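Local coordinates for DUF4393 domain-containing protein (Alcanivorax borkumensis, PDB 3H35) that is of unknown function but belongs to the Abi-alpha (DUF4393) family and may be linked to abortive infection, a bacterial defence against phage, at residues 52-57 against 111-116; 139-144 against 155-160. All blocks are in the same frame, centred on the assembly; numbering follows the deposited sequence.

Contact 1: 52-57 against 111-116; sequences ASLTGD and NHLFAQ. With EDO (1,2-ethanediol), chain D.
Leu54 sets one methyl, CD2, against the rim of the His112 imidazole, 3.7 Å from CD2 of the ring and 3.8 Å from its NE2. The methyl lies near the ring plane, so the aliphatic branch meets an edge and not a pi face. His112 extends toward the 52-57 turn because its CG stands anti to the backbone N (chi1 -173°), which carries the ring out from helix 106-115. Over one face of the imidazole, toward the rim, lies Gln116 CG, four residues on, 3.7 Å above the plane. The same Leu54 methyl also reaches CD2 of Leu113, 4.1 Å away, and so touches a polar ring and an apolar branch of the same helix; the Leu54 side chain also touches Leu62 of helix 56-65 and Leu118. Next to this packing a single water joins the segments: it donates to Ser53 OG at 2.7 Å and is hydrogen-bonded to His112 NE2 at 2.8 Å, in the plane of the ring. Thr55 N-caps helix 56-65, and the contact packs the turn between helices 42-52 and 56-65 against the C-terminal end of helix 106-115. On the far side of that helix Asn111 OD1 accepts a 2.6 Å hydrogen bond from O1 of a 1,2-ethanediol, probably a crystallisation additive, whose O2 lies over one face of Phe114. Arg49 of a second subunit packs on His112 and bonds to Ser53 O, placing the turn at a subunit interface. The imidazole rim thus serves two chemistries at once, apolar contact with leucine and a water-mediated link through NE2 that should help fix the ring's rotation.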
ATOM      1  N   ALA A  52      15.581  -8.545   1.353  1.00 24.85           N
ATOM      2  CA  ALA A  52      16.195  -9.124   2.552  1.00 26.05           C
ATOM      3  C   ALA A  52      15.236  -8.942   3.720  1.00 26.52           C
ATOM      4  O   ALA A  52      15.234  -9.766   4.636  1.00 26.15           O
ATOM      5  CB  ALA A  52      17.567  -8.481   2.869  1.00 25.00           C
ATOM      6  N   SER A  53      14.391  -7.906   3.655  1.00 25.57           N
ATOM      7  CA  SER A  53      13.412  -7.661   4.720  1.00 25.63           C
ATOM      8  C   SER A  53      12.189  -8.606   4.667  1.00 25.35           C
ATOM      9  O   SER A  53      11.376  -8.638   5.572  1.00 25.94           O
ATOM     10  CB  SER A  53      12.925  -6.210   4.627  1.00 26.21           C
ATOM     11  OG  SER A  53      12.172  -6.016   3.430  1.00 26.25           O
ATOM     12  N   LEU A  54      12.017  -9.351   3.577  1.00 25.16           N
ATOM     13  CA  LEU A  54      10.950 -10.328   3.508  1.00 24.54           C
ATOM     14  C   LEU A  54      11.142 -11.407   4.581  1.00 24.42           C
ATOM     15  O   LEU A  54      12.266 -11.756   4.902  1.00 24.03           O
ATOM     16  CB  LEU A  54      10.941 -10.983   2.131  1.00 24.06           C
ATOM     17  CG  LEU A  54      10.579 -10.101   0.914  1.00 25.60           C
ATOM     18  CD1 LEU A  54      10.717 -10.984  -0.363  1.00 22.25           C
ATOM     19  CD2 LEU A  54       9.135  -9.484   0.999  1.00 19.20           C
ATOM     20  N   THR A  55      10.067 -11.968   5.135  1.00 24.52           N
ATOM     21  CA  THR A  55      10.223 -13.150   5.970  1.00 24.62           C
ATOM     22  C   THR A  55      10.580 -14.328   5.011  1.00 25.36           C
ATOM     23  O   THR A  55      10.372 -14.245   3.792  1.00 24.14           O
ATOM     24  CB  THR A  55       8.956 -13.542   6.756  1.00 25.59           C
ATOM     25  OG1 THR A  55       7.993 -14.065   5.839  1.00 25.22           O
ATOM     26  CG2 THR A  55       8.344 -12.361   7.567  1.00 25.46           C
ATOM     27  N   GLY A  56      11.142 -15.402   5.567  1.00 25.95           N
ATOM     28  CA  GLY A  56      11.509 -16.588   4.761  1.00 26.59           C
ATOM     29  C   GLY A  56      10.313 -17.073   3.908  1.00 25.95           C
ATOM     30  O   GLY A  56      10.451 -17.370   2.724  1.00 25.41           O
ATOM     31  N   ASP A  57       9.131 -17.116   4.505  1.00 25.79           N
ATOM     32  CA  ASP A  57       7.954 -17.588   3.772  1.00 25.54           C
ATOM     33  C   ASP A  57       7.675 -16.660   2.598  1.00 25.44           C
ATOM     34  O   ASP A  57       7.467 -17.149   1.496  1.00 25.80           O
ATOM     35  CB  ASP A  57       6.714 -17.736   4.676  1.00 25.98           C
ATOM     36  CG  ASP A  57       6.750 -19.004   5.529  1.00 25.83           C
ATOM     37  OD1 ASP A  57       7.662 -19.811   5.295  1.00 24.72           O
ATOM     38  OD2 ASP A  57       5.877 -19.210   6.423  1.00 25.56           O
ATOM     39  N   ASN A 111      -0.744  -9.787   1.307  1.00 25.28           N
ATOM     40  CA  ASN A 111      -0.965  -8.359   1.527  1.00 24.23           C
ATOM     41  C   ASN A 111       0.362  -7.602   1.456  1.00 25.08           C
ATOM     42  O   ASN A 111       0.440  -6.571   0.830  1.00 25.15           O
ATOM     43  CB  ASN A 111      -1.593  -8.082   2.872  1.00 24.71           C
ATOM     44  CG  ASN A 111      -2.169  -6.699   2.944  1.00 25.97           C
ATOM     45  OD1 ASN A 111      -3.273  -6.460   2.439  1.00 28.85           O
ATOM     46  ND2 ASN A 111      -1.404  -5.772   3.458  1.00 25.25           N
ATOM     47  N   HIS A 112       1.400  -8.140   2.093  1.00 24.37           N
ATOM     48  CA  HIS A 112       2.721  -7.532   2.046  1.00 24.76           C
ATOM     49  C   HIS A 112       3.353  -7.540   0.636  1.00 24.11           C
ATOM     50  O   HIS A 112       3.866  -6.521   0.204  1.00 24.16           O
ATOM     51  CB  HIS A 112       3.661  -8.258   3.028  1.00 24.71           C
ATOM     52  CG  HIS A 112       5.015  -7.606   3.183  1.00 24.44           C
ATOM     53  ND1 HIS A 112       5.217  -6.471   3.934  1.00 22.69           N
ATOM     54  CD2 HIS A 112       6.222  -7.931   2.663  1.00 25.34           C
ATOM     55  CE1 HIS A 112       6.489  -6.134   3.887  1.00 22.84           C
ATOM     56  NE2 HIS A 112       7.125  -7.000   3.110  1.00 24.13           N
ATOM     57  N   LEU A 113       3.340  -8.680  -0.059  1.00 23.37           N
ATOM     58  CA  LEU A 113       3.916  -8.760  -1.413  1.00 24.21           C
ATOM     59  C   LEU A 113       3.234  -7.772  -2.359  1.00 24.49           C
ATOM     60  O   LEU A 113       3.898  -7.098  -3.135  1.00 25.12           O
ATOM     61  CB  LEU A 113       3.811 -10.184  -1.994  1.00 24.28           C
ATOM     62  CG  LEU A 113       4.677 -11.235  -1.289  1.00 25.53           C
ATOM     63  CD1 LEU A 113       4.362 -12.633  -1.817  1.00 23.86           C
ATOM     64  CD2 LEU A 113       6.181 -10.882  -1.449  1.00 22.15           C
ATOM     65  N   PHE A 114       1.921  -7.675  -2.272  1.00 24.20           N
ATOM     66  CA  PHE A 114       1.153  -6.660  -3.053  1.00 25.37           C
ATOM     67  C   PHE A 114       1.480  -5.257  -2.597  1.00 25.20           C
ATOM     68  O   PHE A 114       1.712  -4.415  -3.450  1.00 24.80           O
ATOM     69  CB  PHE A 114      -0.390  -6.877  -3.041  1.00 24.61           C
ATOM     70  CG  PHE A 114      -0.840  -7.925  -4.039  1.00 26.83           C
ATOM     71  CD1 PHE A 114      -1.097  -7.589  -5.357  1.00 25.88           C
ATOM     72  CD2 PHE A 114      -0.935  -9.254  -3.668  1.00 25.44           C
ATOM     73  CE1 PHE A 114      -1.507  -8.574  -6.291  1.00 26.10           C
ATOM     74  CE2 PHE A 114      -1.298 -10.231  -4.594  1.00 26.18           C
ATOM     75  CZ  PHE A 114      -1.596  -9.874  -5.913  1.00 25.78           C
ATOM     76  N   ALA A 115       1.529  -5.007  -1.283  1.00 24.57           N
ATOM     77  CA  ALA A 115       1.721  -3.621  -0.805  1.00 25.13           C
ATOM     78  C   ALA A 115       3.085  -3.142  -1.274  1.00 24.81           C
ATOM     79  O   ALA A 115       3.271  -1.948  -1.558  1.00 24.61           O
ATOM     80  CB  ALA A 115       1.592  -3.487   0.723  1.00 24.61           C
ATOM     81  N   GLN A 116       4.029  -4.084  -1.352  1.00 24.92           N
ATOM     82  CA  GLN A 116       5.403  -3.781  -1.763  1.00 24.60           C
ATOM     83  C   GLN A 116       5.597  -3.727  -3.310  1.00 24.37           C
ATOM     84  O   GLN A 116       6.688  -3.444  -3.783  1.00 24.69           O
ATOM     85  CB  GLN A 116       6.355  -4.800  -1.143  1.00 24.90           C
ATOM     86  CG  GLN A 116       6.624  -4.591   0.313  1.00 24.87           C
ATOM     87  CD  GLN A 116       7.536  -3.440   0.520  1.00 26.41           C
ATOM     88  OE1 GLN A 116       8.733  -3.539   0.256  1.00 27.08           O
ATOM     89  NE2 GLN A 116       6.985  -2.318   0.974  1.00 21.84           N
TER
HETATM   90  C1  EDO D 184      -4.159  -8.199  -0.475  1.00 54.35           C
HETATM   91  O1  EDO D 184      -4.767  -7.840   0.778  1.00 54.43           O
HETATM   92  C2  EDO D 184      -3.726  -6.991  -1.277  1.00 51.78           C
HETATM   93  O2  EDO D 184      -3.884  -7.301  -2.652  1.00 49.95           O
HETATM   94  O   HOH W   1       9.714  -6.269   2.274  1.00 38.99           O

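Contact 2: 139-144 against 155-160; sequences SDFRKA and LSIRRE
Glu160 OE2 is gripped by two groups: Arg158 NH2, which donates at 2.7 Å in a salt bridge, and the hydroxyl of Tyr77. The arginine nitrogen comes to the anti side of the carboxylate, 19° out of its plane, while OE2 lies almost within the guanidinium plane; the N-H...O angle is 150°. Being two residues apart on one strand, Arg158 and Glu160 point to the same side of the sheet. The other oxygen, OE1, bonds to Arg90 and Thr75, so the buried carboxylate has polar partners at both oxygens and its negative charge is probably well stabilised. Ile157 points to the other side, toward helix 139-151. This is helix-on-sheet packing: the helix and strand 156-164 are joined by a short connection, and the strand runs between 71-77 and 119-123 in a four-stranded antiparallel sheet. Phe141 leaves the helix with CG anti to the backbone N and presents its ring edge to Ile157, whose CD1 lies near the ring plane, 3.8 Å from both CE2 and CZ. Leu74 and Leu76 of the neighbouring strand also touch that ring. Arg142 starts away from the strand, but its chain bends at chi2 (-52°) and brings NH1 to 3.8 Å from Ile157 CD1, the two side chains crossing at about a right angle. One face of its guanidinium is overlain by Phe141 CE2, 4.1 Å above the plane and toward the rim. Arg142 NE is held by the carbonyl of Glu136 and NH1 by Gln145, which probably helps hold the charged group beside the isoleucine methyl.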
ATOM      1  N   SER A 139     -10.970 -23.799   4.838  1.00 34.04           N
ATOM      2  CA  SER A 139     -11.755 -23.318   5.968  1.00 34.33           C
ATOM      3  C   SER A 139     -11.320 -21.920   6.477  1.00 33.51           C
ATOM      4  O   SER A 139     -12.158 -21.159   6.924  1.00 33.38           O
ATOM      5  CB  SER A 139     -11.730 -24.344   7.105  1.00 33.95           C
ATOM      6  OG  SER A 139     -10.392 -24.492   7.578  1.00 37.35           O
ATOM      7  N   ASP A 140     -10.030 -21.594   6.398  1.00 33.34           N
ATOM      8  CA  ASP A 140      -9.530 -20.296   6.851  1.00 33.65           C
ATOM      9  C   ASP A 140      -9.990 -19.189   5.925  1.00 32.45           C
ATOM     10  O   ASP A 140     -10.382 -18.134   6.375  1.00 32.43           O
ATOM     11  CB  ASP A 140      -8.001 -20.251   6.893  1.00 34.43           C
ATOM     12  CG  ASP A 140      -7.409 -21.127   7.976  1.00 38.20           C
ATOM     13  OD1 ASP A 140      -7.924 -21.152   9.119  1.00 41.14           O
ATOM     14  OD2 ASP A 140      -6.395 -21.786   7.675  1.00 48.05           O
ATOM     15  N   PHE A 141      -9.876 -19.421   4.629  1.00 31.21           N
ATOM     16  CA  PHE A 141     -10.402 -18.494   3.668  1.00 30.68           C
ATOM     17  C   PHE A 141     -11.899 -18.249   3.928  1.00 30.57           C
ATOM     18  O   PHE A 141     -12.370 -17.094   3.942  1.00 30.55           O
ATOM     19  CB  PHE A 141     -10.208 -19.054   2.266  1.00 31.05           C
ATOM     20  CG  PHE A 141     -10.911 -18.265   1.232  1.00 29.25           C
ATOM     21  CD1 PHE A 141     -10.399 -17.050   0.826  1.00 29.85           C
ATOM     22  CD2 PHE A 141     -12.100 -18.709   0.703  1.00 28.80           C
ATOM     23  CE1 PHE A 141     -11.085 -16.266  -0.098  1.00 29.62           C
ATOM     24  CE2 PHE A 141     -12.793 -17.945  -0.225  1.00 30.29           C
ATOM     25  CZ  PHE A 141     -12.275 -16.707  -0.614  1.00 29.07           C
ATOM     26  N   ARG A 142     -12.644 -19.333   4.157  1.00 29.37           N
ATOM     27  CA  ARG A 142     -14.077 -19.228   4.318  1.00 29.27           C
ATOM     28  C   ARG A 142     -14.402 -18.435   5.554  1.00 28.76           C
ATOM     29  O   ARG A 142     -15.347 -17.659   5.560  1.00 27.41           O
ATOM     30  CB  ARG A 142     -14.741 -20.618   4.391  1.00 29.44           C
ATOM     31  CG  ARG A 142     -14.884 -21.322   3.039  1.00 33.48           C
ATOM     32  CD  ARG A 142     -15.571 -20.428   2.011  1.00 38.12           C
ATOM     33  NE  ARG A 142     -15.698 -21.029   0.675  1.00 43.72           N
ATOM     34  CZ  ARG A 142     -16.342 -20.465  -0.361  1.00 46.34           C
ATOM     35  NH1 ARG A 142     -16.964 -19.292  -0.243  1.00 46.33           N
ATOM     36  NH2 ARG A 142     -16.394 -21.094  -1.522  1.00 48.49           N
ATOM     37  N   LYS A 143     -13.618 -18.644   6.600  1.00 28.90           N
ATOM     38  CA  LYS A 143     -13.748 -17.868   7.824  1.00 30.49           C
ATOM     39  C   LYS A 143     -13.522 -16.358   7.574  1.00 29.23           C
ATOM     40  O   LYS A 143     -14.290 -15.527   8.042  1.00 28.27           O
ATOM     41  CB  LYS A 143     -12.728 -18.367   8.830  1.00 31.73           C
ATOM     42  CG  LYS A 143     -12.927 -17.863  10.234  1.00 37.43           C
ATOM     43  CD  LYS A 143     -11.720 -18.239  11.115  1.00 43.50           C
ATOM     44  CE  LYS A 143     -11.938 -17.870  12.586  1.00 46.57           C
ATOM     45  NZ  LYS A 143     -13.082 -18.661  13.121  1.00 51.12           N
ATOM     46  N   ALA A 144     -12.470 -16.028   6.838  1.00 27.94           N
ATOM     47  CA  ALA A 144     -12.143 -14.617   6.531  1.00 27.34           C
ATOM     48  C   ALA A 144     -13.286 -13.996   5.711  1.00 26.90           C
ATOM     49  O   ALA A 144     -13.748 -12.896   5.997  1.00 26.37           O
ATOM     50  CB  ALA A 144     -10.820 -14.508   5.746  1.00 27.02           C
ATOM     51  N   LEU A 155     -19.780  -8.220  -0.772  1.00 26.22           N
ATOM     52  CA  LEU A 155     -18.441  -8.818  -0.942  1.00 26.27           C
ATOM     53  C   LEU A 155     -18.479  -9.930  -1.975  1.00 26.41           C
ATOM     54  O   LEU A 155     -19.339 -10.808  -1.920  1.00 24.31           O
ATOM     55  CB  LEU A 155     -17.981  -9.451   0.378  1.00 25.93           C
ATOM     56  CG  LEU A 155     -16.529  -9.838   0.542  1.00 27.11           C
ATOM     57  CD1 LEU A 155     -15.663  -8.575   0.707  1.00 28.93           C
ATOM     58  CD2 LEU A 155     -16.346 -10.774   1.751  1.00 26.12           C
ATOM     59  N   SER A 156     -17.530  -9.926  -2.888  1.00 27.02           N
ATOM     60  CA  SER A 156     -17.464 -11.006  -3.865  1.00 27.03           C
ATOM     61  C   SER A 156     -16.078 -11.602  -3.993  1.00 27.26           C
ATOM     62  O   SER A 156     -15.041 -10.894  -3.850  1.00 27.55           O
ATOM     63  CB  SER A 156     -17.950 -10.526  -5.249  1.00 26.45           C
ATOM     64  OG  SER A 156     -17.207  -9.405  -5.667  1.00 25.37           O
ATOM     65  N   ILE A 157     -16.072 -12.887  -4.316  1.00 27.35           N
ATOM     66  CA  ILE A 157     -14.850 -13.592  -4.682  1.00 27.69           C
ATOM     67  C   ILE A 157     -14.632 -13.385  -6.143  1.00 28.24           C
ATOM     68  O   ILE A 157     -15.540 -13.573  -6.943  1.00 27.85           O
ATOM     69  CB  ILE A 157     -14.952 -15.101  -4.523  1.00 27.75           C
ATOM     70  CG1 ILE A 157     -15.307 -15.461  -3.076  1.00 28.57           C
ATOM     71  CG2 ILE A 157     -13.607 -15.757  -4.946  1.00 27.27           C
ATOM     72  CD1 ILE A 157     -15.430 -16.946  -2.784  1.00 27.97           C
ATOM     73  N   ARG A 158     -13.410 -13.036  -6.498  1.00 28.60           N
ATOM     74  CA  ARG A 158     -13.009 -13.053  -7.873  1.00 29.21           C
ATOM     75  C   ARG A 158     -11.795 -13.923  -8.037  1.00 28.83           C
ATOM     76  O   ARG A 158     -10.807 -13.751  -7.321  1.00 28.59           O
ATOM     77  CB  ARG A 158     -12.703 -11.651  -8.380  1.00 29.34           C
ATOM     78  CG  ARG A 158     -12.470 -11.625  -9.864  1.00 31.62           C
ATOM     79  CD  ARG A 158     -12.414 -10.178 -10.389  1.00 37.09           C
ATOM     80  NE  ARG A 158     -12.377 -10.117 -11.857  1.00 39.58           N
ATOM     81  CZ  ARG A 158     -11.275  -9.933 -12.593  1.00 42.77           C
ATOM     82  NH1 ARG A 158     -11.360  -9.885 -13.921  1.00 43.19           N
ATOM     83  NH2 ARG A 158     -10.089  -9.784 -12.024  1.00 42.49           N
ATOM     84  N   ARG A 159     -11.884 -14.850  -8.985  1.00 28.32           N
ATOM     85  CA  ARG A 159     -10.790 -15.714  -9.330  1.00 29.01           C
ATOM     86  C   ARG A 159      -9.804 -14.972 -10.229  1.00 28.81           C
ATOM     87  O   ARG A 159     -10.140 -14.475 -11.288  1.00 28.39           O
ATOM     88  CB  ARG A 159     -11.275 -16.980 -10.013  1.00 29.05           C
ATOM     89  CG  ARG A 159     -12.089 -17.912  -9.112  1.00 30.03           C
ATOM     90  CD  ARG A 159     -12.731 -18.987  -9.953  1.00 32.72           C
ATOM     91  NE  ARG A 159     -13.259 -20.078  -9.154  1.00 34.40           N
ATOM     92  CZ  ARG A 159     -13.719 -21.207  -9.664  1.00 34.99           C
ATOM     93  NH1 ARG A 159     -13.726 -21.403 -10.984  1.00 37.82           N
ATOM     94  NH2 ARG A 159     -14.145 -22.155  -8.854  1.00 35.85           N
ATOM     95  N   GLU A 160      -8.564 -14.915  -9.762  1.00 28.46           N
ATOM     96  CA  GLU A 160      -7.512 -14.206 -10.453  1.00 28.24           C
ATOM     97  C   GLU A 160      -6.240 -15.084 -10.498  1.00 27.56           C
ATOM     98  O   GLU A 160      -6.229 -16.237 -10.042  1.00 27.20           O
ATOM     99  CB  GLU A 160      -7.284 -12.863  -9.752  1.00 27.78           C
ATOM    100  CG  GLU A 160      -8.536 -11.949  -9.778  1.00 29.09           C
ATOM    101  CD  GLU A 160      -8.328 -10.595  -9.125  1.00 29.14           C
ATOM    102  OE1 GLU A 160      -7.493 -10.467  -8.200  1.00 30.12           O
ATOM    103  OE2 GLU A 160      -9.015  -9.646  -9.542  1.00 31.23           O
TER

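Contact 1 closes before contact 2 opens, so the two follow in series along the chain, all four segments belonging to the one Abi-alpha family region. The centres of the two contacts are 21 Å apart and their nearest atoms about 6 Å, without touching. Contact 1 joins the turn before helix 56-65 to helix 106-115, near the centre of the chain and at a subunit interface; contact 2 sets helix 139-151 on strand 156-164, farther out. The sheet connects them: Leu113 and Phe114 touch one of its edge strands, 119-123, which pairs with 156-164. Arg90 of strand 87-91 bonds to Glu160 and makes a cation-pi contact with Phe114, tying both regions into one helix-and-sheet body.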